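Local coordinates for protein interleukin-2 receptor subunit beta (Mus musculus, PDB 6DG5) that serves as the beta subunit of the interleukin-2 receptor, binding interleukin-2 and probably passing its mitogenic signal into the cell, at residues B[177-182]-B[204-209]. Numbering follows the deposited sequence.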
loop_
_atom_site.group_PDB
_atom_site.type_symbol
_atom_site.label_atom_id
_atom_site.label_comp_id
_atom_site.label_asym_id
_atom_site.label_seq_id
_atom_site.Cartn_x
_atom_site.Cartn_y
_atom_site.Cartn_z
ATOM N N THR B 177 1.439 19.112 -34.537
ATOM C CA THR B 177 2.739 18.498 -34.314
ATOM C C THR B 177 2.539 17.081 -33.799
ATOM O O THR B 177 1.666 16.836 -32.962
ATOM C CB THR B 177 3.572 19.317 -33.318
ATOM O OG1 THR B 177 3.746 20.647 -33.820
ATOM C CG2 THR B 177 4.934 18.680 -33.102
ATOM N N SER B 178 3.346 16.151 -34.304
ATOM C CA SER B 178 3.219 14.736 -33.981
ATOM C C SER B 178 4.214 14.348 -32.894
ATOM O O SER B 178 5.406 14.657 -32.996
ATOM C CB SER B 178 3.443 13.877 -35.227
ATOM O OG SER B 178 2.500 14.187 -36.238
ATOM N N TYR B 179 3.723 13.656 -31.868
ATOM C CA TYR B 179 4.533 13.220 -30.743
ATOM C C TYR B 179 4.438 11.709 -30.577
ATOM O O TYR B 179 3.538 11.056 -31.112
ATOM C CB TYR B 179 4.092 13.898 -29.438
ATOM C CG TYR B 179 4.088 15.410 -29.469
ATOM C CD1 TYR B 179 2.986 16.112 -29.940
ATOM C CD2 TYR B 179 5.178 16.135 -29.004
ATOM C CE1 TYR B 179 2.974 17.492 -29.959
ATOM C CE2 TYR B 179 5.173 17.517 -29.017
ATOM C CZ TYR B 179 4.071 18.190 -29.497
ATOM O OH TYR B 179 4.068 19.565 -29.512
ATOM N N GLU B 180 5.377 11.162 -29.806
ATOM C CA GLU B 180 5.402 9.750 -29.451
ATOM C C GLU B 180 5.695 9.634 -27.963
ATOM O O GLU B 180 6.544 10.357 -27.434
ATOM C CB GLU B 180 6.453 8.988 -30.272
ATOM C CG GLU B 180 6.014 7.604 -30.741
ATOM C CD GLU B 180 6.965 7.007 -31.768
ATOM O OE1 GLU B 180 7.875 7.728 -32.231
ATOM O OE2 GLU B 180 6.802 5.816 -32.114
ATOM N N VAL B 181 4.986 8.734 -27.286
ATOM C CA VAL B 181 5.025 8.645 -25.829
ATOM C C VAL B 181 5.164 7.189 -25.401
ATOM O O VAL B 181 4.483 6.307 -25.935
ATOM C CB VAL B 181 3.765 9.281 -25.199
ATOM C CG1 VAL B 181 3.581 8.808 -23.767
ATOM C CG2 VAL B 181 3.868 10.795 -25.237
ATOM N N GLN B 182 6.052 6.946 -24.436
ATOM C CA GLN B 182 6.198 5.654 -23.787
ATOM C C GLN B 182 6.123 5.844 -22.279
ATOM O O GLN B 182 6.580 6.859 -21.749
ATOM C CB GLN B 182 7.528 4.982 -24.140
ATOM C CG GLN B 182 7.652 4.531 -25.581
ATOM C CD GLN B 182 8.944 3.777 -25.835
ATOM O OE1 GLN B 182 10.037 4.319 -25.668
ATOM N NE2 GLN B 182 8.825 2.513 -26.227
ATOM N N PHE B 204 0.665 10.413 -31.604
ATOM C CA PHE B 204 -0.489 11.294 -31.696
ATOM C C PHE B 204 -0.059 12.646 -32.246
ATOM O O PHE B 204 1.093 13.060 -32.091
ATOM C CB PHE B 204 -1.177 11.470 -30.332
ATOM C CG PHE B 204 -0.298 12.088 -29.278
ATOM C CD1 PHE B 204 0.574 11.307 -28.537
ATOM C CD2 PHE B 204 -0.356 13.448 -29.015
ATOM C CE1 PHE B 204 1.381 11.871 -27.564
ATOM C CE2 PHE B 204 0.447 14.018 -28.044
ATOM C CZ PHE B 204 1.315 13.228 -27.317
ATOM N N ARG B 205 -1.003 13.332 -32.889
ATOM C CA ARG B 205 -0.757 14.635 -33.494
ATOM C C ARG B 205 -1.785 15.635 -32.986
ATOM O O ARG B 205 -2.983 15.335 -32.930
ATOM C CB ARG B 205 -0.807 14.556 -35.026
ATOM C CG ARG B 205 -0.503 15.869 -35.729
ATOM C CD ARG B 205 -0.522 15.704 -37.240
ATOM N NE ARG B 205 -0.288 16.969 -37.931
ATOM C CZ ARG B 205 0.910 17.402 -38.312
ATOM N NH1 ARG B 205 1.989 16.670 -38.073
ATOM N NH2 ARG B 205 1.029 18.566 -38.933
ATOM N N THR B 206 -1.314 16.825 -32.624
ATOM C CA THR B 206 -2.178 17.856 -32.075
ATOM C C THR B 206 -3.030 18.496 -33.170
ATOM O O THR B 206 -2.696 18.464 -34.357
ATOM C CB THR B 206 -1.347 18.929 -31.370
ATOM O OG1 THR B 206 -0.222 19.275 -32.186
ATOM C CG2 THR B 206 -0.857 18.421 -30.025
ATOM N N ARG B 207 -4.148 19.082 -32.746
ATOM C CA ARG B 207 -5.051 19.744 -33.677
ATOM C C ARG B 207 -4.366 20.968 -34.284
ATOM O O ARG B 207 -3.686 21.713 -33.572
ATOM C CB ARG B 207 -6.339 20.159 -32.962
ATOM C CG ARG B 207 -7.396 20.791 -33.856
ATOM C CD ARG B 207 -8.578 21.313 -33.047
ATOM N NE ARG B 207 -9.396 20.237 -32.490
ATOM C CZ ARG B 207 -10.500 19.765 -33.063
ATOM N NH1 ARG B 207 -10.919 20.272 -34.215
ATOM N NH2 ARG B 207 -11.185 18.786 -32.487
ATOM N N PRO B 208 -4.512 21.194 -35.588
ATOM C CA PRO B 208 -3.837 22.334 -36.218
ATOM C C PRO B 208 -4.398 23.664 -35.743
ATOM O O PRO B 208 -5.548 23.767 -35.310
ATOM C CB PRO B 208 -4.101 22.123 -37.714
ATOM C CG PRO B 208 -5.335 21.283 -37.758
ATOM C CD PRO B 208 -5.240 20.376 -36.571
ATOM N N ALA B 209 -3.558 24.691 -35.827
ATOM C CA ALA B 209 -3.936 26.030 -35.398
ATOM C C ALA B 209 -4.828 26.704 -36.435
ATOM O O ALA B 209 -6.045 26.781 -36.264
ATOM C CB ALA B 209 -2.697 26.870 -35.134
#
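Tyr179 and Phe204 form an antiparallel hydrogen-bonded pair, with Tyr179 N to Phe204 O at 2.7 Å and Phe204 N to Tyr179 O at 3.0 Å, and Ser178 faces Arg205 as the adjoining non-hydrogen-bonded pair. Beyond the strand, Thr206 grips the backbone of Thr177 twice: its N donates to Thr177 O, while its OG1 accepts from Thr177 N at 2.9 Å and also bonds to Ile174 O. Phe204 has CG between the backbone N and the carbonyl carbon (chi1 61°), and its ring touches Tyr179 and Val181. Tyr179 CB packs on one face of that ring, off its centre and nearest Phe204 CZ at 3.6 Å; Val181 CG2 meets the edge, in plane, 3.6 Å from Phe204 CE1. The two ring planes differ by 25°, with the rings displaced so that little of one covers the other. An alanine at Phe204 would probably leave Tyr179 CB and Val181 CG2 without their aromatic partner and open a gap in the core. On the opposite face of the sheet Arg205, its chain extended from CG to NE, donates a hydrogen bond from NH1 to Ser178 OG (3.1 Å), which lies in the guanidinium plane. This is the edge of a fibronectin type-III beta-sandwich: strand 178-187 runs between 140-148 and the outermost strand 202-205, and Phe204 reaches across to Val115, Ile118, Cys123 and Ile125 of the opposing sheet.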